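Local structure of uroporphyrinogen-III C-methyltransferase (Pseudomonas denitrificans, 1S4D) at residues 184-189 against 237-242; 207-212 against 226-231; 221-224 against 230-233. The protein catalyses the two successive S-adenosyl-L-methionine-dependent methylations, at C-2 and C-7, that turn uroporphyrinogen III into precorrin-2 on the way to cobalamin and siroheme. All coordinates share one frame; numbering follows the deposited sequence.

Contact 1 of 3, residues 184-189 against 237-242; sequences MAMKHI and LEPPAI. With SAH (S-adenosyl-L-homocysteine), chain Q.
Met186 reaches across from the loop after strand 179-183 and lays the end of its side chain against the approach to strand 241-245. Its sulfur sits on the methyl of Ala241, with Met186 SD and Ala241 CB 3.7 Å apart. Its terminal methyl goes on to the backbone before the strand, where Met186 CE lies 3.8 Å from Leu237 O. Alongside, Met186 CG passes Pro239 CD at 4.1 Å. The side chain can meet all these partners because it bends twice, at chi2 (-76°) and chi3 (-85°), curling over the segment. Phe209 and Val232 also touch this side chain, from the sheet and from helix 225-235.

No direct hydrogen bond joins 184-189 to 237-242; the polar link is made by intermediaries. The ribose hydroxyl O2' of S-adenosyl-L-homocysteine accepts from Met184 N at 3.0 Å, with a nearly straight N-H...O angle of 172°, and donates to Ala241 O at 2.7 Å. A water accepts from Ala185 N and donates to that same Ala241 O. Farther out, a type I turn from Met186 to Ile189, closed by Ile189 N to Met186 O, leads into helix 189-198. The chemistry implies a division of labour: apolar packing joins the protein segments, while S-adenosyl-L-homocysteine, the product left by the methyl donor, supplies much of the polar bridge at its binding site, to which Met184 and Ala241 belong.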
loop_
_atom_site.group_PDB
_atom_site.type_symbol
_atom_site.label_atom_id
_atom_site.label_comp_id
_atom_site.label_asym_id
_atom_site.label_seq_id
_atom_site.Cartn_x
_atom_site.Cartn_y
_atom_site.Cartn_z
ATOM N N MET B 184 -6.481 8.333 10.380
ATOM C CA MET B 184 -6.662 9.467 11.297
ATOM C C MET B 184 -8.106 9.938 11.429
ATOM O O MET B 184 -8.381 11.126 11.323
ATOM C CB MET B 184 -5.775 10.642 10.896
ATOM C CG MET B 184 -4.332 10.232 10.618
ATOM S SD MET B 184 -3.377 11.594 10.004
ATOM C CE MET B 184 -3.318 11.184 8.278
ATOM N N ALA B 185 -9.003 8.993 11.714
ATOM C CA ALA B 185 -10.442 9.248 11.739
ATOM C C ALA B 185 -11.048 8.990 13.106
ATOM O O ALA B 185 -12.263 8.931 13.243
ATOM C CB ALA B 185 -11.145 8.405 10.681
ATOM N N MET B 186 -10.216 8.832 14.125
ATOM C CA MET B 186 -10.736 8.468 15.449
ATOM C C MET B 186 -11.355 9.662 16.168
ATOM O O MET B 186 -12.472 9.594 16.639
ATOM C CB MET B 186 -9.637 7.855 16.328
ATOM C CG MET B 186 -9.123 6.538 15.843
ATOM S SD MET B 186 -10.248 5.202 16.172
ATOM C CE MET B 186 -9.794 4.748 17.900
ATOM N N LYS B 187 -10.606 10.749 16.261
ATOM C CA LYS B 187 -10.995 11.886 17.062
ATOM C C LYS B 187 -12.275 12.500 16.488
ATOM O O LYS B 187 -13.090 13.046 17.215
ATOM C CB LYS B 187 -9.837 12.894 17.091
ATOM C CG LYS B 187 -9.987 14.050 18.066
ATOM C CD LYS B 187 -9.114 15.232 17.632
ATOM C CE LYS B 187 -8.935 16.275 18.776
ATOM N NZ LYS B 187 -7.987 15.831 19.888
ATOM N N HIS B 188 -12.460 12.366 15.184
ATOM C CA HIS B 188 -13.610 12.932 14.516
ATOM C C HIS B 188 -14.554 11.875 13.963
ATOM O O HIS B 188 -15.316 12.158 13.040
ATOM C CB HIS B 188 -13.168 13.845 13.367
ATOM C CG HIS B 188 -12.224 14.934 13.768
ATOM N ND1 HIS B 188 -12.541 15.891 14.708
ATOM C CD2 HIS B 188 -10.981 15.241 13.321
ATOM C CE1 HIS B 188 -11.524 16.726 14.841
ATOM N NE2 HIS B 188 -10.567 16.355 14.005
ATOM N N ILE B 189 -14.531 10.673 14.528
ATOM C CA ILE B 189 -15.419 9.594 14.083
ATOM C C ILE B 189 -16.922 9.922 14.053
ATOM O O ILE B 189 -17.594 9.608 13.086
ATOM C CB ILE B 189 -15.138 8.268 14.844
ATOM C CG1 ILE B 189 -15.799 7.090 14.105
ATOM C CG2 ILE B 189 -15.546 8.357 16.320
ATOM C CD1 ILE B 189 -15.041 6.677 12.867
ATOM N N LEU B 237 -10.700 2.189 22.808
ATOM C CA LEU B 237 -9.697 2.127 21.750
ATOM C C LEU B 237 -9.097 3.477 21.462
ATOM O O LEU B 237 -9.756 4.484 21.667
ATOM C CB LEU B 237 -10.327 1.598 20.470
ATOM C CG LEU B 237 -10.262 0.100 20.143
ATOM C CD1 LEU B 237 -9.952 -0.810 21.323
ATOM C CD2 LEU B 237 -11.555 -0.320 19.477
ATOM N N GLU B 238 -7.860 3.481 20.954
ATOM C CA GLU B 238 -7.094 4.705 20.660
ATOM C C GLU B 238 -6.327 4.590 19.350
ATOM O O GLU B 238 -6.024 3.473 18.916
ATOM C CB GLU B 238 -6.034 4.954 21.726
ATOM C CG GLU B 238 -6.528 5.586 23.015
ATOM C CD GLU B 238 -5.710 5.116 24.209
ATOM O OE1 GLU B 238 -5.339 3.908 24.261
ATOM O OE2 GLU B 238 -5.438 5.948 25.103
ATOM N N PRO B 239 -5.997 5.735 18.732
ATOM C CA PRO B 239 -5.017 5.770 17.641
ATOM C C PRO B 239 -3.739 5.031 18.049
ATOM O O PRO B 239 -3.469 4.925 19.243
ATOM C CB PRO B 239 -4.712 7.269 17.485
ATOM C CG PRO B 239 -5.881 7.997 18.069
ATOM C CD PRO B 239 -6.557 7.074 19.024
ATOM N N PRO B 240 -2.983 4.519 17.086
ATOM C CA PRO B 240 -3.374 4.590 15.668
ATOM C C PRO B 240 -4.394 3.493 15.302
ATOM O O PRO B 240 -4.274 2.384 15.797
ATOM C CB PRO B 240 -2.054 4.388 14.935
ATOM C CG PRO B 240 -1.220 3.512 15.915
ATOM C CD PRO B 240 -1.693 3.832 17.296
ATOM N N ALA B 241 -5.382 3.808 14.468
ATOM C CA ALA B 241 -6.380 2.842 14.049
ATOM C C ALA B 241 -6.725 3.050 12.594
ATOM O O ALA B 241 -6.671 4.157 12.092
ATOM C CB ALA B 241 -7.639 2.968 14.905
ATOM N N ILE B 242 -7.078 1.991 11.896
ATOM C CA ILE B 242 -7.641 2.192 10.581
ATOM C C ILE B 242 -9.127 1.857 10.716
ATOM O O ILE B 242 -9.477 0.833 11.309
ATOM C CB ILE B 242 -6.934 1.273 9.557
ATOM C CG1 ILE B 242 -5.554 1.824 9.200
ATOM C CG2 ILE B 242 -7.833 1.016 8.323
ATOM C CD1 ILE B 242 -5.579 2.940 8.173
HETATM N N SAH Q . 2.035 6.615 5.965
HETATM C CA SAH Q . 1.277 5.866 6.951
HETATM C CB SAH Q . 0.184 6.740 7.540
HETATM C CG SAH Q . 0.655 7.644 8.663
HETATM S SD SAH Q . -0.499 8.950 9.160
HETATM C C SAH Q . 0.737 4.558 6.359
HETATM O O SAH Q . 0.925 4.248 5.185
HETATM O OXT SAH Q . 0.105 3.736 7.018
HETATM C "C5'" SAH Q . -0.923 8.024 10.674
HETATM C "C4'" SAH Q . -2.188 7.158 10.644
HETATM O "O4'" SAH Q . -1.949 5.901 10.043
HETATM C "C3'" SAH Q . -2.769 6.764 11.998
HETATM O "O3'" SAH Q . -3.470 7.774 12.672
HETATM C "C2'" SAH Q . -3.628 5.555 11.670
HETATM O "O2'" SAH Q . -4.877 5.874 11.091
HETATM C "C1'" SAH Q . -2.772 4.894 10.603
HETATM N N9 SAH Q . -1.911 3.806 11.120
HETATM C C8 SAH Q . -0.556 3.808 11.061
HETATM N N7 SAH Q . -0.095 2.677 11.597
HETATM C C5 SAH Q . -1.125 1.934 12.016
HETATM C C6 SAH Q . -1.193 0.682 12.630
HETATM N N6 SAH Q . -0.097 -0.004 12.897
HETATM N N1 SAH Q . -2.427 0.154 12.952
HETATM C C2 SAH Q . -3.569 0.864 12.646
HETATM N N3 SAH Q . -3.496 2.105 12.035
HETATM C C4 SAH Q . -2.291 2.635 11.718
HETATM O O HOH W 1 -8.769 6.161 11.489
#

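Contact 2 of 3, residues 207-212 against 226-231; sequences VAFVCN and ARAEAD. With SAH (S-adenosyl-L-homocysteine), chain Q.
Ala228 puts its methyl group against the rim of the Phe209 ring, close to the ring plane, so helix 225-235 meets the aromatic at its edge and not over a face. The nearest approach is Phe209 CE2 to Ala228 CB at 3.9 Å, with Phe209 CZ almost as near. The ring gets there because CG stands beside the backbone N and anti to the carbonyl carbon (chi1 -76°), which brings the CE2-CZ edge up against Ala228. Two residues earlier on the strand, Val207 adds a lighter touch, its CG1 lying 4.3 Å from Ala228 CB. The small alanine is thus met by two strand residues on the same side of the sheet.

Surrounding groups complete the apolar layer: Leu221 and Thr223 of the adjacent strand, Val243 on the other flank, and Met186 and Ile189 all touch Phe209. A leucine in place of Phe209 has no CE2-CZ rim, and this would probably open a gap beside the Ala228 methyl where helix 225-235 meets the strand. On the helix itself, Arg227 and Asp231 lie one turn apart; Asp231 OD2 is 2.9 Å from Arg227 NH1 but above a guanidinium face, so the attraction is one of charge without a directed N-H. At its far end the strand reaches the ligand, with Val210 O 3.3 Å from C2 of the S-adenosyl-L-homocysteine adenine. A helix packed on a mixed sheet, one strand of which runs to the adenine, is consistent with the C-terminal α/β domain of the tetrapyrrole methylase fold.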
loop_
_atom_site.group_PDB
_atom_site.type_symbol
_atom_site.label_atom_id
_atom_site.label_comp_id
_atom_site.label_asym_id
_atom_site.label_seq_id
_atom_site.Cartn_x
_atom_site.Cartn_y
_atom_site.Cartn_z
ATOM N N VAL B 207 -18.708 -1.930 9.983
ATOM C CA VAL B 207 -17.543 -1.073 10.167
ATOM C C VAL B 207 -16.589 -1.863 11.089
ATOM O O VAL B 207 -17.031 -2.561 12.004
ATOM C CB VAL B 207 -17.992 0.261 10.843
ATOM C CG1 VAL B 207 -16.847 1.012 11.480
ATOM C CG2 VAL B 207 -18.731 1.143 9.865
ATOM N N ALA B 208 -15.287 -1.779 10.836
ATOM C CA ALA B 208 -14.306 -2.338 11.771
ATOM C C ALA B 208 -13.268 -1.279 12.092
ATOM O O ALA B 208 -12.950 -0.445 11.245
ATOM C CB ALA B 208 -13.642 -3.581 11.209
ATOM N N PHE B 209 -12.774 -1.302 13.329
ATOM C CA PHE B 209 -11.672 -0.459 13.767
ATOM C C PHE B 209 -10.548 -1.431 13.985
ATOM O O PHE B 209 -10.742 -2.472 14.638
ATOM C CB PHE B 209 -11.999 0.224 15.110
ATOM C CG PHE B 209 -12.959 1.374 15.000
ATOM C CD1 PHE B 209 -12.499 2.680 15.075
ATOM C CD2 PHE B 209 -14.330 1.143 14.822
ATOM C CE1 PHE B 209 -13.377 3.750 14.952
ATOM C CE2 PHE B 209 -15.230 2.204 14.700
ATOM C CZ PHE B 209 -14.756 3.516 14.765
ATOM N N VAL B 210 -9.376 -1.119 13.443
ATOM C CA VAL B 210 -8.201 -1.942 13.684
ATOM C C VAL B 210 -7.111 -1.062 14.290
ATOM O O VAL B 210 -6.537 -0.196 13.615
ATOM C CB VAL B 210 -7.719 -2.679 12.394
ATOM C CG1 VAL B 210 -6.637 -3.696 12.723
ATOM C CG2 VAL B 210 -8.888 -3.380 11.666
ATOM N N CYS B 211 -6.842 -1.283 15.572
ATOM C CA CYS B 211 -5.847 -0.506 16.299
ATOM C C CYS B 211 -4.543 -1.240 16.390
ATOM O O CYS B 211 -4.509 -2.436 16.736
ATOM C CB CYS B 211 -6.332 -0.175 17.711
ATOM S SG CYS B 211 -7.880 0.765 17.696
ATOM N N ASN B 212 -3.464 -0.524 16.076
ATOM C CA ASN B 212 -2.143 -1.098 16.161
ATOM C C ASN B 212 -2.110 -2.371 15.317
ATOM O O ASN B 212 -1.601 -3.409 15.762
ATOM C CB ASN B 212 -1.804 -1.401 17.624
ATOM C CG ASN B 212 -1.901 -0.183 18.497
ATOM O OD1 ASN B 212 -1.079 0.715 18.393
ATOM N ND2 ASN B 212 -2.917 -0.125 19.339
ATOM N N ALA B 226 -23.817 3.697 12.441
ATOM C CA ALA B 226 -24.575 4.371 13.476
ATOM C C ALA B 226 -23.901 4.160 14.827
ATOM O O ALA B 226 -23.700 5.121 15.553
ATOM C CB ALA B 226 -25.989 3.888 13.500
ATOM N N ARG B 227 -23.533 2.921 15.156
ATOM C CA ARG B 227 -23.008 2.614 16.489
ATOM C C ARG B 227 -21.520 2.895 16.663
ATOM O O ARG B 227 -21.004 2.789 17.775
ATOM C CB ARG B 227 -23.252 1.152 16.839
ATOM C CG ARG B 227 -24.696 0.812 17.171
ATOM C CD ARG B 227 -25.097 -0.597 16.767
ATOM N NE ARG B 227 -23.968 -1.520 16.857
ATOM C CZ ARG B 227 -23.647 -2.208 17.950
ATOM N NH1 ARG B 227 -22.588 -3.023 17.937
ATOM N NH2 ARG B 227 -24.389 -2.081 19.058
ATOM N N ALA B 228 -20.829 3.237 15.577
ATOM C CA ALA B 228 -19.371 3.302 15.600
ATOM C C ALA B 228 -18.814 4.223 16.687
ATOM O O ALA B 228 -17.918 3.836 17.458
ATOM C CB ALA B 228 -18.847 3.698 14.248
ATOM N N GLU B 229 -19.360 5.439 16.752
ATOM C CA GLU B 229 -18.853 6.457 17.666
ATOM C C GLU B 229 -18.989 6.028 19.122
ATOM O O GLU B 229 -18.028 6.117 19.871
ATOM C CB GLU B 229 -19.495 7.815 17.420
ATOM C CG GLU B 229 -19.027 8.864 18.414
ATOM C CD GLU B 229 -19.824 10.147 18.356
ATOM O OE1 GLU B 229 -19.315 11.146 18.901
ATOM O OE2 GLU B 229 -20.941 10.166 17.766
ATOM N N ALA B 230 -20.168 5.545 19.504
ATOM C CA ALA B 230 -20.388 5.068 20.869
ATOM C C ALA B 230 -19.539 3.833 21.200
ATOM O O ALA B 230 -18.930 3.748 22.283
ATOM C CB ALA B 230 -21.881 4.792 21.131
ATOM N N ASP B 231 -19.486 2.895 20.255
ATOM C CA ASP B 231 -18.816 1.637 20.491
ATOM C C ASP B 231 -17.334 1.824 20.757
ATOM O O ASP B 231 -16.798 1.233 21.694
ATOM C CB ASP B 231 -19.060 0.658 19.342
ATOM C CG ASP B 231 -20.412 0.030 19.428
ATOM O OD1 ASP B 231 -21.090 0.261 20.450
ATOM O OD2 ASP B 231 -20.899 -0.700 18.544
HETATM N N SAH Q . 2.035 6.615 5.965
HETATM C CA SAH Q . 1.277 5.866 6.951
HETATM C CB SAH Q . 0.184 6.740 7.540
HETATM C CG SAH Q . 0.655 7.644 8.663
HETATM S SD SAH Q . -0.499 8.950 9.160
HETATM C C SAH Q . 0.737 4.558 6.359
HETATM O O SAH Q . 0.925 4.248 5.185
HETATM O OXT SAH Q . 0.105 3.736 7.018
HETATM C "C5'" SAH Q . -0.923 8.024 10.674
HETATM C "C4'" SAH Q . -2.188 7.158 10.644
HETATM O "O4'" SAH Q . -1.949 5.901 10.043
HETATM C "C3'" SAH Q . -2.769 6.764 11.998
HETATM O "O3'" SAH Q . -3.470 7.774 12.672
HETATM C "C2'" SAH Q . -3.628 5.555 11.670
HETATM O "O2'" SAH Q . -4.877 5.874 11.091
HETATM C "C1'" SAH Q . -2.772 4.894 10.603
HETATM N N9 SAH Q . -1.911 3.806 11.120
HETATM C C8 SAH Q . -0.556 3.808 11.061
HETATM N N7 SAH Q . -0.095 2.677 11.597
HETATM C C5 SAH Q . -1.125 1.934 12.016
HETATM C C6 SAH Q . -1.193 0.682 12.630
HETATM N N6 SAH Q . -0.097 -0.004 12.897
HETATM N N1 SAH Q . -2.427 0.154 12.952
HETATM C C2 SAH Q . -3.569 0.864 12.646
HETATM N N3 SAH Q . -3.496 2.105 12.035
HETATM C C4 SAH Q . -2.291 2.635 11.718
#

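Contact 3 of 3, residues 221-224 against 230-233; sequences LETT and ADVA
Leu221 and Thr223 face the helix that follows their own strand, making this a β-α unit in which strand 219-224 runs almost directly into helix 225-235. Thr224 stands at the N-cap, its OG1 forming a weak hydrogen bond to Arg227 N, and the chain turns back there so that the second half of the helix lies over the strand.

The close-packed part is apolar. One branch of Leu221 does the touching: CD2 comes up to the helix backbone, 3.7 Å from Val232 CA, and also meets Val232 CB at 4.1 Å. With CG anti to the backbone N (chi1 158°), the branch bearing CD2 is carried up to the helix backbone. Phe209 and Leu237 touch both Leu221 and Val232, extending the apolar cluster.

Toward solvent the character changes. Ala230 and Ala233 lie on the exposed part of the helix, Glu222 points away on the strand, and partly exposed Asp231 turns its carboxylate to the buried Thr223. This polar pair holds strand to helix with a directed bond, whereas the leucine relies on packing. Thr223 OG1 donates to Asp231 OD2 at 2.5 Å, meeting that oxygen on its anti side and 22° out of the carboxylate plane.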
loop_
_atom_site.group_PDB
_atom_site.type_symbol
_atom_site.label_atom_id
_atom_site.label_comp_id
_atom_site.label_asym_id
_atom_site.label_seq_id
_atom_site.Cartn_x
_atom_site.Cartn_y
_atom_site.Cartn_z
ATOM N N LEU B 221 -12.448 -3.953 16.642
ATOM C CA LEU B 221 -13.834 -3.840 17.005
ATOM C C LEU B 221 -14.684 -3.789 15.731
ATOM O O LEU B 221 -14.483 -2.937 14.871
ATOM C CB LEU B 221 -14.039 -2.573 17.835
ATOM C CG LEU B 221 -15.450 -1.954 17.907
ATOM C CD1 LEU B 221 -16.417 -2.794 18.790
ATOM C CD2 LEU B 221 -15.402 -0.498 18.351
ATOM N N GLU B 222 -15.626 -4.712 15.619
ATOM C CA GLU B 222 -16.687 -4.589 14.631
ATOM C C GLU B 222 -17.934 -4.066 15.279
ATOM O O GLU B 222 -18.220 -4.337 16.449
ATOM C CB GLU B 222 -17.039 -5.903 13.953
ATOM C CG GLU B 222 -15.967 -6.952 14.074
ATOM C CD GLU B 222 -16.219 -8.142 13.189
ATOM O OE1 GLU B 222 -17.353 -8.354 12.682
ATOM O OE2 GLU B 222 -15.264 -8.888 13.013
ATOM N N THR B 223 -18.670 -3.385 14.421
ATOM C CA THR B 223 -19.677 -2.407 14.755
ATOM C C THR B 223 -20.414 -2.013 13.465
ATOM O O THR B 223 -20.275 -2.676 12.438
ATOM C CB THR B 223 -19.056 -1.205 15.521
ATOM O OG1 THR B 223 -20.136 -0.493 16.149
ATOM C CG2 THR B 223 -18.434 -0.158 14.601
ATOM N N THR B 224 -21.126 -0.886 13.482
ATOM C CA THR B 224 -21.810 -0.353 12.310
ATOM C C THR B 224 -21.595 1.146 12.291
ATOM O O THR B 224 -21.058 1.696 13.261
ATOM C CB THR B 224 -23.312 -0.650 12.371
ATOM O OG1 THR B 224 -23.862 -0.044 13.552
ATOM C CG2 THR B 224 -23.575 -2.147 12.514
ATOM N N ALA B 230 -20.168 5.545 19.504
ATOM C CA ALA B 230 -20.388 5.068 20.869
ATOM C C ALA B 230 -19.539 3.833 21.200
ATOM O O ALA B 230 -18.930 3.748 22.283
ATOM C CB ALA B 230 -21.881 4.792 21.131
ATOM N N ASP B 231 -19.486 2.895 20.255
ATOM C CA ASP B 231 -18.816 1.637 20.491
ATOM C C ASP B 231 -17.334 1.824 20.757
ATOM O O ASP B 231 -16.798 1.233 21.694
ATOM C CB ASP B 231 -19.060 0.658 19.342
ATOM C CG ASP B 231 -20.412 0.030 19.428
ATOM O OD1 ASP B 231 -21.090 0.261 20.450
ATOM O OD2 ASP B 231 -20.899 -0.700 18.544
ATOM N N VAL B 232 -16.685 2.644 19.945
ATOM C CA VAL B 232 -15.244 2.776 20.019
ATOM C C VAL B 232 -14.859 3.438 21.333
ATOM O O VAL B 232 -13.842 3.090 21.954
ATOM C CB VAL B 232 -14.656 3.503 18.767
ATOM C CG1 VAL B 232 -15.088 4.954 18.702
ATOM C CG2 VAL B 232 -13.157 3.390 18.741
ATOM N N ALA B 233 -15.698 4.358 21.782
ATOM C CA ALA B 233 -15.461 4.997 23.054
ATOM C C ALA B 233 -15.556 3.953 24.169
ATOM O O ALA B 233 -14.663 3.850 25.002
ATOM C CB ALA B 233 -16.445 6.130 23.268
#

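The three contacts show how one sheet can join a ligand site to helix 225-235. Contacts 2 and 3 are about 3 Å apart between centres and share Ala230 and Asp231; their strands are tied by Phe209 N to Leu221 O at 2.8 Å, a probable hydrogen bond. Contact 1, about 9 Å from contact 2 centre to centre, joins it through the neighbouring strand, where Ile242 N lies 2.8 Å from Val210 O, also a probable hydrogen bond. It also meets contact 3 through packing of Met186 CE on Val232 CG2 at 3.7 Å. Contacts 1 and 2 both touch S-adenosyl-L-homocysteine; in contact 3, the Val232 side chain remains about 12 Å from it.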